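Local coordinates for protein RNA polymerase sigma factor SIGMA-28 (FliA) (Aquifex aeolicus, PDB 1RP3) that probably acts as a sigma factor that directs RNA polymerase to flagellar promoters, and is captured here inactive in complex with the anti-sigma factor FlgM, at residues E190-V195 with L228-E233; E96-I101 with F141-S146; Q197-E202 with Q222-A227. All coordinates share one frame; numbering follows the deposited sequence.

Overall arrangement
An all-helical chain, its helices joined by loops, can be followed here as a series of closures. From the N terminus, contact 2 comes first: helix 129-158 returns to helix 92-112 and closes a loop of 39 residues within region 3. Only after that does contact 1 open, on helix 190-201, and it closes on helix 217-236 within region 4. Contact 3 is nested inside that loop, joining the same two helices further in, its centre about 7 Å from that of contact 1. The two regions then meet directly, for Tyr143, Ile144 and Ser146 of contact 2 pack against 222-227 and 228-233, so the three contacts form one continuous helical body.

Contact 1: E190-V195 with L228-E233; sequences EREKLV and LERLRE
Region 4 of a sigma-70-type factor is a compact helical domain, and between two of its helices, 190-201 and 217-236, Glu192 and Arg230 form a salt bridge that illustrates how long charged side chains can bridge the edge of an interface packed directly alongside. The nearest CA atoms of the two segments, those of Glu192 and Leu228, are 9.1 Å apart. Both side chains start out toward the other helix. In Arg230, CG stands anti to the carbonyl carbon (chi1 -71°) and the chain runs extended as far as NE, while Glu192 is extended beyond CG, and the two cross at about a right angle.

The meeting is two-pronged. Arg230 NE donates to Glu192 OE1 at 3.2 Å, and Arg230 NH2 donates to Glu192 OE2, also at 3.2 Å. The carboxylate and guanidinium planes, 18° apart, are nearly parallel but stepped: the oxygens lie off the guanidinium plane, so the N-H groups point past them and both bonds are weak, with angles near 125°. Charge attraction therefore probably contributes more than bond directionality.

Glu192 is buried, and its carboxylate lies close over the backbone of helix 217-236: OE1 comes within 3.4 Å of Ala227 CA, and OE2 within 3.8 Å of Lys226 CB. Arg230 approaches from the exposed side, its side chain also touching Pro189, and its positive charge would be expected to keep the buried carboxylate ionised. Close by, Lys193 forms a salt bridge with Asp76 of FlgM, and Leu231 packs on Leu83 of FlgM.

The pair thus ties the start of helix 190-201 to the C-terminal part of the long last helix, whose earlier turns follow helix 206-212 in the helix-turn-helix fold characteristic of sigma region 4.

Contact 2: E96-I101 with F141-S146; sequences EKERRI and FSYILS
Tyr143 and Glu98 alone join these two segments, and the turn of helix around Tyr143 exemplifies how successive residues can serve different neighbours. Before it, the Phe141 ring meets that of Phe89, and Ser142 OG is hydrogen-bonded to the carbonyl oxygens of Phe89 and Lys138.

Tyr143 then reaches toward helix 92-112, packing on the way against Ala225 and Leu228 of helix 217-236. Its OH donates at 2.8 Å to Glu98 OE2, which accepts through its syn lone pair, and also lies 3.0 Å from Glu98 OE1, so the hydroxyl sits at the mouth of the carboxylate. Glu98 CD lies in the ring plane at its edge, but the carboxylate itself is turned 83° from the ring. Glu98 comes from the opposite direction with CG anti to its backbone N (chi1 178°) and the chain extended, and OE2 has a further, long and weak ion pair with Lys102.

Beyond Tyr143, Ile144 packs on Phe87 of FlgM, and Ser146 OG bonds weakly back to Ser142 O. Such a polar link at the surface joins the first and last of the three helices, 92-112, 118-125 and 129-158, that make up the compact bundle characteristic of sigma region 3.

Contact 3: Q197-E202 with Q222-A227; sequences QLIFYE and QLKAKA
Ile199 and Lys224 meet through carbon alone, an example of a lysine that spends its aliphatic stem on packing before its charged end finds a partner elsewhere. Ile199 CD1 presses on Lys224 CD at 3.5 Å, tighter than usual van der Waals contact, and also lies 3.9 Å from Lys224 CG. The second branch takes part more lightly, with Ile199 CG2 at 4.2 Å from Lys224 CE. The two side chains cross at about a right angle, so the isoleucine branches lie against the flank of the lysine. Lys224 can present that flank because it is fully stretched from CA to NZ, with chi1 at 179° carrying CG away from the backbone N.

Phe200 reaches the same stem further out, its CZ being 4.4 Å from Lys224 CE. Ile199 CG2 lies over one face of the ring, offset toward the rim. Beyond the stem, Lys224 NZ is hydrogen-bonded to His35 ND1, and the His35 ring also meets that of Phe200, so lysine and phenylalanine converge on one imidazole. The ammonium thereby gains a polar partner in the buried setting.

Further back, the helix carrying Ile199 and Phe200 widens into a pi-type turn, where Gln197 O accepts from both Tyr201 N at 2.9 Å and Glu202 N. FlgM holds this end from outside: its Tyr72, Glu73 and Ser75 bond the Gln197 amide, and its Leu83 packs on Phe200.

Among the surrounding helices, 206-212 supplies Val209 against Ile199. Helix 217-236, which, as in other sigma region 4 domains, is probably the recognition helix of the helix-turn-helix, packs against both helices 190-201 and 129-158, which meet it on adjoining sides, at a corner where Lys224 touches both.

Contact 1: E190-V195 with L228-E233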
ATOM      1  N   GLU A 190       1.123  18.748  13.884  1.00 61.83           N
ATOM      2  CA  GLU A 190       2.535  18.539  13.577  1.00 62.35           C
ATOM      3  C   GLU A 190       3.012  17.110  13.813  1.00 62.28           C
ATOM      4  O   GLU A 190       3.711  16.550  12.975  1.00 63.26           O
ATOM      5  CB  GLU A 190       3.403  19.524  14.367  1.00 60.96           C
ATOM      6  N   ARG A 191       2.603  16.513  14.929  1.00 62.14           N
ATOM      7  CA  ARG A 191       3.017  15.158  15.272  1.00 61.66           C
ATOM      8  C   ARG A 191       2.498  14.132  14.266  1.00 60.11           C
ATOM      9  O   ARG A 191       3.255  13.285  13.802  1.00 59.14           O
ATOM     10  CB  ARG A 191       2.543  14.804  16.683  1.00 62.96           C
ATOM     11  CG  ARG A 191       3.537  13.967  17.483  1.00 64.90           C
ATOM     12  CD  ARG A 191       4.679  14.818  18.018  1.00 66.67           C
ATOM     13  NE  ARG A 191       6.004  14.372  17.577  1.00 67.82           N
ATOM     14  CZ  ARG A 191       6.489  13.136  17.756  1.00 69.28           C
ATOM     15  NH1 ARG A 191       5.774  12.171  18.374  1.00 67.38           N
ATOM     16  NH2 ARG A 191       7.706  12.846  17.306  1.00 70.51           N
ATOM     17  N   GLU A 192       1.216  14.234  13.922  1.00 57.90           N
ATOM     18  CA  GLU A 192       0.588  13.322  12.969  1.00 57.35           C
ATOM     19  C   GLU A 192       1.179  13.461  11.564  1.00 56.72           C
ATOM     20  O   GLU A 192       1.495  12.462  10.910  1.00 56.51           O
ATOM     21  CB  GLU A 192      -0.922  13.553  12.924  1.00 57.08           C
ATOM     22  CG  GLU A 192      -1.653  13.181  14.208  1.00 60.34           C
ATOM     23  CD  GLU A 192      -3.154  13.446  14.139  1.00 62.53           C
ATOM     24  OE1 GLU A 192      -3.695  13.617  13.020  1.00 63.59           O
ATOM     25  OE2 GLU A 192      -3.794  13.486  15.212  1.00 61.52           O
ATOM     26  N   LYS A 193       1.330  14.705  11.116  1.00 55.63           N
ATOM     27  CA  LYS A 193       1.886  15.020   9.809  1.00 53.88           C
ATOM     28  C   LYS A 193       3.281  14.419   9.687  1.00 51.92           C
ATOM     29  O   LYS A 193       3.607  13.818   8.664  1.00 51.98           O
ATOM     30  CB  LYS A 193       1.931  16.538   9.630  1.00 56.77           C
ATOM     31  CG  LYS A 193       2.332  17.022   8.247  1.00 61.18           C
ATOM     32  CD  LYS A 193       2.204  18.546   8.126  1.00 62.25           C
ATOM     33  CE  LYS A 193       0.755  18.996   8.289  1.00 63.99           C
ATOM     34  NZ  LYS A 193       0.604  20.481   8.305  1.00 63.83           N
ATOM     35  N   LEU A 194       4.078  14.541  10.748  1.00 48.74           N
ATOM     36  CA  LEU A 194       5.441  13.993  10.776  1.00 47.65           C
ATOM     37  C   LEU A 194       5.418  12.474  10.638  1.00 46.54           C
ATOM     38  O   LEU A 194       6.249  11.900   9.941  1.00 47.14           O
ATOM     39  CB  LEU A 194       6.157  14.381  12.080  1.00 47.19           C
ATOM     40  CG  LEU A 194       7.468  13.651  12.431  1.00 46.81           C
ATOM     41  CD1 LEU A 194       8.528  13.846  11.349  1.00 45.57           C
ATOM     42  CD2 LEU A 194       7.996  14.134  13.770  1.00 44.45           C
ATOM     43  N   VAL A 195       4.479  11.827  11.320  1.00 44.10           N
ATOM     44  CA  VAL A 195       4.360  10.381  11.253  1.00 43.13           C
ATOM     45  C   VAL A 195       3.936   9.968   9.848  1.00 43.23           C
ATOM     46  O   VAL A 195       4.475   9.016   9.289  1.00 43.01           O
ATOM     47  CB  VAL A 195       3.347   9.858  12.296  1.00 43.16           C
ATOM     48  CG1 VAL A 195       2.909   8.429  11.969  1.00 41.84           C
ATOM     49  CG2 VAL A 195       3.959   9.918  13.687  1.00 42.79           C
ATOM     50  N   LEU A 228      -4.942   9.109   9.504  1.00 40.77           N
ATOM     51  CA  LEU A 228      -5.657   8.482   8.398  1.00 42.10           C
ATOM     52  C   LEU A 228      -7.158   8.704   8.492  1.00 44.28           C
ATOM     53  O   LEU A 228      -7.822   8.855   7.468  1.00 43.44           O
ATOM     54  CB  LEU A 228      -5.325   6.985   8.298  1.00 39.88           C
ATOM     55  CG  LEU A 228      -3.883   6.657   7.897  1.00 39.25           C
ATOM     56  CD1 LEU A 228      -3.663   5.150   7.873  1.00 34.63           C
ATOM     57  CD2 LEU A 228      -3.574   7.280   6.551  1.00 35.39           C
ATOM     58  N   GLU A 229      -7.687   8.726   9.716  1.00 46.32           N
ATOM     59  CA  GLU A 229      -9.110   8.961   9.939  1.00 47.54           C
ATOM     60  C   GLU A 229      -9.445  10.389   9.534  1.00 49.08           C
ATOM     61  O   GLU A 229     -10.410  10.616   8.806  1.00 48.66           O
ATOM     62  CB  GLU A 229      -9.472   8.742  11.394  1.00 48.93           C
ATOM     63  N   ARG A 230      -8.635  11.348   9.983  1.00 50.03           N
ATOM     64  CA  ARG A 230      -8.869  12.744   9.636  1.00 52.01           C
ATOM     65  C   ARG A 230      -8.962  12.899   8.126  1.00 52.09           C
ATOM     66  O   ARG A 230      -9.987  13.343   7.604  1.00 53.89           O
ATOM     67  CB  ARG A 230      -7.750  13.654  10.155  1.00 53.97           C
ATOM     68  CG  ARG A 230      -7.708  13.851  11.653  1.00 56.69           C
ATOM     69  CD  ARG A 230      -7.037  15.183  11.992  1.00 60.15           C
ATOM     70  NE  ARG A 230      -6.474  15.219  13.345  1.00 62.75           N
ATOM     71  CZ  ARG A 230      -7.175  15.068  14.467  1.00 63.61           C
ATOM     72  NH1 ARG A 230      -8.486  14.870  14.427  1.00 64.94           N
ATOM     73  NH2 ARG A 230      -6.557  15.099  15.640  1.00 64.25           N
ATOM     74  N   LEU A 231      -7.908  12.481   7.430  1.00 51.49           N
ATOM     75  CA  LEU A 231      -7.847  12.585   5.979  1.00 51.02           C
ATOM     76  C   LEU A 231      -9.089  12.058   5.278  1.00 51.53           C
ATOM     77  O   LEU A 231      -9.587  12.697   4.358  1.00 51.07           O
ATOM     78  CB  LEU A 231      -6.589  11.896   5.436  1.00 50.82           C
ATOM     79  CG  LEU A 231      -5.255  12.528   5.852  1.00 50.30           C
ATOM     80  CD1 LEU A 231      -4.088  11.609   5.536  1.00 52.11           C
ATOM     81  CD2 LEU A 231      -5.085  13.863   5.176  1.00 49.21           C
ATOM     82  N   ARG A 232      -9.607  10.912   5.713  1.00 52.39           N
ATOM     83  CA  ARG A 232     -10.799  10.360   5.080  1.00 54.72           C
ATOM     84  C   ARG A 232     -11.994  11.311   5.196  1.00 56.68           C
ATOM     85  O   ARG A 232     -12.680  11.561   4.208  1.00 57.03           O
ATOM     86  CB  ARG A 232     -11.173   9.001   5.674  1.00 54.08           C
ATOM     87  CG  ARG A 232     -12.345   8.347   4.946  1.00 55.77           C
ATOM     88  CD  ARG A 232     -13.011   7.259   5.766  1.00 56.75           C
ATOM     89  NE  ARG A 232     -13.429   7.735   7.086  1.00 61.88           N
ATOM     90  CZ  ARG A 232     -14.420   8.601   7.312  1.00 64.39           C
ATOM     91  NH1 ARG A 232     -15.125   9.107   6.303  1.00 64.90           N
ATOM     92  NH2 ARG A 232     -14.704   8.971   8.559  1.00 63.57           N
ATOM     93  N   GLU A 233     -12.239  11.827   6.402  1.00 57.76           N
ATOM     94  CA  GLU A 233     -13.353  12.746   6.641  1.00 58.16           C
ATOM     95  C   GLU A 233     -13.157  14.032   5.848  1.00 58.62           C
ATOM     96  O   GLU A 233     -14.072  14.499   5.180  1.00 58.61           O
ATOM     97  CB  GLU A 233     -13.484  13.051   8.133  1.00 58.28           C
TER

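Contact 2: E96-I101 with F141-S146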
ATOM      1  N   GLU A  96     -13.481  -3.144  18.028  1.00 51.05           N
ATOM      2  CA  GLU A  96     -13.628  -3.309  19.475  1.00 50.76           C
ATOM      3  C   GLU A  96     -12.248  -3.350  20.114  1.00 51.37           C
ATOM      4  O   GLU A  96     -12.009  -2.667  21.113  1.00 53.37           O
ATOM      5  CB  GLU A  96     -14.397  -4.577  19.811  1.00 50.25           C
ATOM      6  N   LYS A  97     -11.338  -4.133  19.532  1.00 49.92           N
ATOM      7  CA  LYS A  97      -9.974  -4.243  20.047  1.00 48.14           C
ATOM      8  C   LYS A  97      -9.272  -2.883  20.037  1.00 47.24           C
ATOM      9  O   LYS A  97      -8.485  -2.570  20.934  1.00 45.56           O
ATOM     10  CB  LYS A  97      -9.172  -5.264  19.238  1.00 47.18           C
ATOM     11  CG  LYS A  97      -9.589  -6.704  19.487  1.00 44.99           C
ATOM     12  CD  LYS A  97      -8.855  -7.657  18.572  1.00 45.24           C
ATOM     13  CE  LYS A  97      -9.248  -9.097  18.836  1.00 46.15           C
ATOM     14  NZ  LYS A  97      -8.522 -10.038  17.929  1.00 46.66           N
ATOM     15  N   GLU A  98      -9.589  -2.066  19.042  1.00 45.73           N
ATOM     16  CA  GLU A  98      -9.002  -0.745  18.951  1.00 46.22           C
ATOM     17  C   GLU A  98      -9.404   0.082  20.173  1.00 47.21           C
ATOM     18  O   GLU A  98      -8.582   0.817  20.730  1.00 47.43           O
ATOM     19  CB  GLU A  98      -9.451  -0.046  17.673  1.00 44.76           C
ATOM     20  CG  GLU A  98      -8.910   1.363  17.555  1.00 46.65           C
ATOM     21  CD  GLU A  98      -9.329   2.057  16.284  1.00 49.44           C
ATOM     22  OE1 GLU A  98     -10.135   1.486  15.514  1.00 50.04           O
ATOM     23  OE2 GLU A  98      -8.833   3.182  16.047  1.00 52.62           O
ATOM     24  N   ARG A  99     -10.666  -0.051  20.588  1.00 47.46           N
ATOM     25  CA  ARG A  99     -11.178   0.673  21.749  1.00 47.54           C
ATOM     26  C   ARG A  99     -10.452   0.207  23.006  1.00 47.17           C
ATOM     27  O   ARG A  99      -9.851   1.017  23.716  1.00 46.75           O
ATOM     28  CB  ARG A  99     -12.684   0.473  21.892  1.00 46.99           C
ATOM     29  N   ARG A 100     -10.443  -1.107  23.220  1.00 46.46           N
ATOM     30  CA  ARG A 100      -9.785  -1.706  24.373  1.00 48.49           C
ATOM     31  C   ARG A 100      -8.341  -1.241  24.482  1.00 49.43           C
ATOM     32  O   ARG A 100      -7.894  -0.878  25.570  1.00 50.45           O
ATOM     33  CB  ARG A 100      -9.843  -3.238  24.291  1.00 49.10           C
ATOM     34  N   ILE A 101      -7.624  -1.238  23.357  1.00 49.62           N
ATOM     35  CA  ILE A 101      -6.223  -0.811  23.324  1.00 49.10           C
ATOM     36  C   ILE A 101      -6.047   0.662  23.700  1.00 49.16           C
ATOM     37  O   ILE A 101      -5.180   0.998  24.502  1.00 48.19           O
ATOM     38  CB  ILE A 101      -5.565  -1.106  21.944  1.00 49.32           C
ATOM     39  CG1 ILE A 101      -5.416  -2.619  21.752  1.00 49.13           C
ATOM     40  CG2 ILE A 101      -4.189  -0.433  21.835  1.00 47.83           C
ATOM     41  CD1 ILE A 101      -4.825  -3.022  20.405  1.00 47.88           C
ATOM     42  N   PHE A 141      -4.685  -0.931   9.042  1.00 34.13           N
ATOM     43  CA  PHE A 141      -5.005  -1.222   7.657  1.00 34.43           C
ATOM     44  C   PHE A 141      -6.461  -0.886   7.321  1.00 36.32           C
ATOM     45  O   PHE A 141      -6.763  -0.478   6.194  1.00 37.91           O
ATOM     46  CB  PHE A 141      -4.614  -2.634   7.227  1.00 29.97           C
ATOM     47  CG  PHE A 141      -4.430  -2.750   5.745  1.00 30.20           C
ATOM     48  CD1 PHE A 141      -3.372  -2.100   5.121  1.00 27.97           C
ATOM     49  CD2 PHE A 141      -5.363  -3.418   4.959  1.00 31.22           C
ATOM     50  CE1 PHE A 141      -3.252  -2.107   3.742  1.00 30.63           C
ATOM     51  CE2 PHE A 141      -5.247  -3.426   3.567  1.00 30.93           C
ATOM     52  CZ  PHE A 141      -4.192  -2.772   2.962  1.00 29.37           C
ATOM     53  N   SER A 142      -7.339  -0.992   8.316  1.00 35.90           N
ATOM     54  CA  SER A 142      -8.746  -0.657   8.136  1.00 37.29           C
ATOM     55  C   SER A 142      -8.868   0.801   7.722  1.00 35.66           C
ATOM     56  O   SER A 142      -9.702   1.139   6.890  1.00 34.83           O
ATOM     57  CB  SER A 142      -9.520  -0.851   9.442  1.00 42.24           C
ATOM     58  OG  SER A 142      -9.477  -2.199   9.864  1.00 47.76           O
ATOM     59  N   TYR A 143      -8.042   1.661   8.312  1.00 34.68           N
ATOM     60  CA  TYR A 143      -8.066   3.077   7.974  1.00 37.73           C
ATOM     61  C   TYR A 143      -7.435   3.320   6.614  1.00 38.61           C
ATOM     62  O   TYR A 143      -7.753   4.295   5.936  1.00 40.30           O
ATOM     63  CB  TYR A 143      -7.389   3.909   9.056  1.00 39.05           C
ATOM     64  CG  TYR A 143      -8.182   3.944  10.349  1.00 45.50           C
ATOM     65  CD1 TYR A 143      -9.388   4.654  10.437  1.00 46.76           C
ATOM     66  CD2 TYR A 143      -7.753   3.235  11.474  1.00 45.74           C
ATOM     67  CE1 TYR A 143     -10.142   4.656  11.615  1.00 48.80           C
ATOM     68  CE2 TYR A 143      -8.500   3.229  12.653  1.00 47.77           C
ATOM     69  CZ  TYR A 143      -9.692   3.938  12.719  1.00 48.97           C
ATOM     70  OH  TYR A 143     -10.424   3.939  13.887  1.00 50.04           O
ATOM     71  N   ILE A 144      -6.540   2.427   6.210  1.00 38.51           N
ATOM     72  CA  ILE A 144      -5.915   2.545   4.902  1.00 36.68           C
ATOM     73  C   ILE A 144      -6.967   2.193   3.864  1.00 35.84           C
ATOM     74  O   ILE A 144      -7.111   2.885   2.863  1.00 33.95           O
ATOM     75  CB  ILE A 144      -4.684   1.622   4.783  1.00 36.78           C
ATOM     76  CG1 ILE A 144      -3.503   2.299   5.464  1.00 35.57           C
ATOM     77  CG2 ILE A 144      -4.348   1.312   3.314  1.00 34.39           C
ATOM     78  CD1 ILE A 144      -2.337   1.393   5.686  1.00 39.10           C
ATOM     79  N   LEU A 145      -7.728   1.141   4.135  1.00 35.20           N
ATOM     80  CA  LEU A 145      -8.783   0.701   3.230  1.00 37.01           C
ATOM     81  C   LEU A 145      -9.821   1.794   3.027  1.00 39.31           C
ATOM     82  O   LEU A 145     -10.169   2.139   1.892  1.00 40.43           O
ATOM     83  CB  LEU A 145      -9.460  -0.553   3.769  1.00 33.06           C
ATOM     84  CG  LEU A 145      -8.686  -1.848   3.553  1.00 33.59           C
ATOM     85  CD1 LEU A 145      -9.344  -2.962   4.306  1.00 27.82           C
ATOM     86  CD2 LEU A 145      -8.598  -2.177   2.057  1.00 31.24           C
ATOM     87  N   SER A 146     -10.328   2.323   4.136  1.00 40.17           N
ATOM     88  CA  SER A 146     -11.317   3.394   4.082  1.00 40.19           C
ATOM     89  C   SER A 146     -10.801   4.586   3.280  1.00 38.79           C
ATOM     90  O   SER A 146     -11.531   5.160   2.485  1.00 40.34           O
ATOM     91  CB  SER A 146     -11.709   3.835   5.493  1.00 39.33           C
ATOM     92  OG  SER A 146     -12.423   2.802   6.133  1.00 41.01           O
TER

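Contact 3: Q197-E202 with Q222-A227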
ATOM      1  N   GLN A 197       4.484  11.558   7.061  1.00 41.92           N
ATOM      2  CA  GLN A 197       5.577  11.758   6.122  1.00 42.36           C
ATOM      3  C   GLN A 197       6.596  10.626   6.218  1.00 43.55           C
ATOM      4  O   GLN A 197       7.041  10.097   5.192  1.00 43.94           O
ATOM      5  CB  GLN A 197       6.253  13.118   6.336  1.00 42.17           C
ATOM      6  CG  GLN A 197       7.343  13.429   5.305  1.00 42.81           C
ATOM      7  CD  GLN A 197       7.883  14.859   5.400  1.00 45.72           C
ATOM      8  OE1 GLN A 197       7.129  15.840   5.334  1.00 44.39           O
ATOM      9  NE2 GLN A 197       9.197  14.979   5.521  1.00 43.09           N
ATOM     10  N   LEU A 198       6.951  10.232   7.441  1.00 41.73           N
ATOM     11  CA  LEU A 198       7.928   9.162   7.616  1.00 41.64           C
ATOM     12  C   LEU A 198       7.412   7.830   7.086  1.00 41.27           C
ATOM     13  O   LEU A 198       8.181   7.012   6.571  1.00 42.33           O
ATOM     14  CB  LEU A 198       8.328   9.019   9.087  1.00 41.71           C
ATOM     15  CG  LEU A 198       9.233  10.083   9.727  1.00 43.28           C
ATOM     16  CD1 LEU A 198       9.485   9.716  11.170  1.00 44.94           C
ATOM     17  CD2 LEU A 198      10.550  10.211   8.999  1.00 41.95           C
ATOM     18  N   ILE A 199       6.101   7.635   7.180  1.00 39.98           N
ATOM     19  CA  ILE A 199       5.490   6.398   6.729  1.00 37.32           C
ATOM     20  C   ILE A 199       5.266   6.300   5.231  1.00 37.41           C
ATOM     21  O   ILE A 199       5.646   5.308   4.616  1.00 35.23           O
ATOM     22  CB  ILE A 199       4.161   6.127   7.479  1.00 37.15           C
ATOM     23  CG1 ILE A 199       4.477   5.624   8.890  1.00 39.07           C
ATOM     24  CG2 ILE A 199       3.309   5.109   6.722  1.00 37.36           C
ATOM     25  CD1 ILE A 199       3.289   5.167   9.694  1.00 38.16           C
ATOM     26  N   PHE A 200       4.703   7.350   4.641  1.00 35.81           N
ATOM     27  CA  PHE A 200       4.385   7.345   3.221  1.00 35.03           C
ATOM     28  C   PHE A 200       5.370   8.009   2.286  1.00 37.07           C
ATOM     29  O   PHE A 200       5.524   7.572   1.150  1.00 37.00           O
ATOM     30  CB  PHE A 200       2.994   7.935   2.989  1.00 33.30           C
ATOM     31  CG  PHE A 200       1.887   7.138   3.613  1.00 30.84           C
ATOM     32  CD1 PHE A 200       1.479   7.400   4.907  1.00 27.33           C
ATOM     33  CD2 PHE A 200       1.214   6.165   2.882  1.00 28.96           C
ATOM     34  CE1 PHE A 200       0.412   6.703   5.474  1.00 28.50           C
ATOM     35  CE2 PHE A 200       0.142   5.459   3.440  1.00 31.17           C
ATOM     36  CZ  PHE A 200      -0.261   5.735   4.739  1.00 28.77           C
ATOM     37  N   TYR A 201       5.985   9.102   2.724  1.00 39.70           N
ATOM     38  CA  TYR A 201       6.950   9.780   1.875  1.00 42.24           C
ATOM     39  C   TYR A 201       8.308   9.094   2.008  1.00 42.98           C
ATOM     40  O   TYR A 201       9.013   8.923   1.021  1.00 44.80           O
ATOM     41  CB  TYR A 201       7.036  11.270   2.211  1.00 45.84           C
ATOM     42  CG  TYR A 201       8.090  12.010   1.415  1.00 48.60           C
ATOM     43  CD1 TYR A 201       7.890  12.306   0.068  1.00 50.54           C
ATOM     44  CD2 TYR A 201       9.298  12.391   2.005  1.00 51.01           C
ATOM     45  CE1 TYR A 201       8.867  12.962  -0.676  1.00 53.45           C
ATOM     46  CE2 TYR A 201      10.282  13.045   1.278  1.00 52.84           C
ATOM     47  CZ  TYR A 201      10.065  13.329  -0.062  1.00 54.73           C
ATOM     48  OH  TYR A 201      11.050  13.972  -0.781  1.00 56.90           O
ATOM     49  N   GLU A 202       8.668   8.694   3.224  1.00 42.15           N
ATOM     50  CA  GLU A 202       9.933   7.996   3.437  1.00 42.11           C
ATOM     51  C   GLU A 202       9.769   6.482   3.253  1.00 42.06           C
ATOM     52  O   GLU A 202      10.750   5.752   3.168  1.00 41.47           O
ATOM     53  CB  GLU A 202      10.511   8.305   4.822  1.00 43.61           C
ATOM     54  CG  GLU A 202      10.749   9.790   5.114  1.00 44.76           C
ATOM     55  CD  GLU A 202      11.843  10.434   4.258  1.00 48.88           C
ATOM     56  OE1 GLU A 202      12.650   9.712   3.622  1.00 47.63           O
ATOM     57  OE2 GLU A 202      11.898  11.684   4.233  1.00 49.38           O
ATOM     58  N   GLN A 222      -1.373   4.798  16.876  1.00 41.03           N
ATOM     59  CA  GLN A 222      -2.537   5.643  17.166  1.00 42.89           C
ATOM     60  C   GLN A 222      -2.425   6.946  16.371  1.00 40.33           C
ATOM     61  O   GLN A 222      -3.411   7.456  15.852  1.00 38.95           O
ATOM     62  CB  GLN A 222      -2.690   5.937  18.664  1.00 46.11           C
ATOM     63  CG  GLN A 222      -1.770   7.021  19.205  1.00 55.64           C
ATOM     64  CD  GLN A 222      -2.274   7.613  20.510  1.00 60.79           C
ATOM     65  OE1 GLN A 222      -3.436   8.024  20.606  1.00 64.19           O
ATOM     66  NE2 GLN A 222      -1.403   7.657  21.527  1.00 61.15           N
ATOM     67  N   LEU A 223      -1.204   7.458  16.250  1.00 40.33           N
ATOM     68  CA  LEU A 223      -0.957   8.675  15.494  1.00 40.03           C
ATOM     69  C   LEU A 223      -1.252   8.480  13.995  1.00 40.04           C
ATOM     70  O   LEU A 223      -1.772   9.385  13.344  1.00 38.98           O
ATOM     71  CB  LEU A 223       0.481   9.145  15.712  1.00 38.81           C
ATOM     72  CG  LEU A 223       0.779   9.808  17.068  1.00 41.40           C
ATOM     73  CD1 LEU A 223       2.265  10.159  17.197  1.00 41.21           C
ATOM     74  CD2 LEU A 223      -0.071  11.064  17.238  1.00 40.83           C
ATOM     75  N   LYS A 224      -0.923   7.297  13.465  1.00 40.68           N
ATOM     76  CA  LYS A 224      -1.158   6.965  12.057  1.00 38.86           C
ATOM     77  C   LYS A 224      -2.661   6.809  11.833  1.00 38.07           C
ATOM     78  O   LYS A 224      -3.217   7.398  10.920  1.00 37.57           O
ATOM     79  CB  LYS A 224      -0.430   5.664  11.683  1.00 38.42           C
ATOM     80  CG  LYS A 224      -0.624   5.206  10.227  1.00 38.23           C
ATOM     81  CD  LYS A 224       0.068   3.864   9.933  1.00 33.97           C
ATOM     82  CE  LYS A 224      -0.092   3.450   8.467  1.00 34.54           C
ATOM     83  NZ  LYS A 224       0.467   2.108   8.185  1.00 31.44           N
ATOM     84  N   ALA A 225      -3.312   6.038  12.694  1.00 39.01           N
ATOM     85  CA  ALA A 225      -4.754   5.815  12.594  1.00 40.94           C
ATOM     86  C   ALA A 225      -5.548   7.118  12.688  1.00 42.23           C
ATOM     87  O   ALA A 225      -6.498   7.324  11.927  1.00 41.93           O
ATOM     88  CB  ALA A 225      -5.212   4.844  13.666  1.00 39.46           C
ATOM     89  N   LYS A 226      -5.143   8.002  13.600  1.00 42.21           N
ATOM     90  CA  LYS A 226      -5.821   9.287  13.769  1.00 41.96           C
ATOM     91  C   LYS A 226      -5.625  10.138  12.528  1.00 41.41           C
ATOM     92  O   LYS A 226      -6.581  10.682  11.979  1.00 43.35           O
ATOM     93  CB  LYS A 226      -5.312  10.016  15.010  1.00 43.60           C
ATOM     94  N   ALA A 227      -4.393  10.208  12.046  1.00 40.22           N
ATOM     95  CA  ALA A 227      -4.115  10.978  10.843  1.00 39.51           C
ATOM     96  C   ALA A 227      -4.909  10.432   9.646  1.00 39.58           C
ATOM     97  O   ALA A 227      -5.515  11.191   8.896  1.00 39.06           O
ATOM     98  CB  ALA A 227      -2.643  10.957  10.547  1.00 38.24           C
TER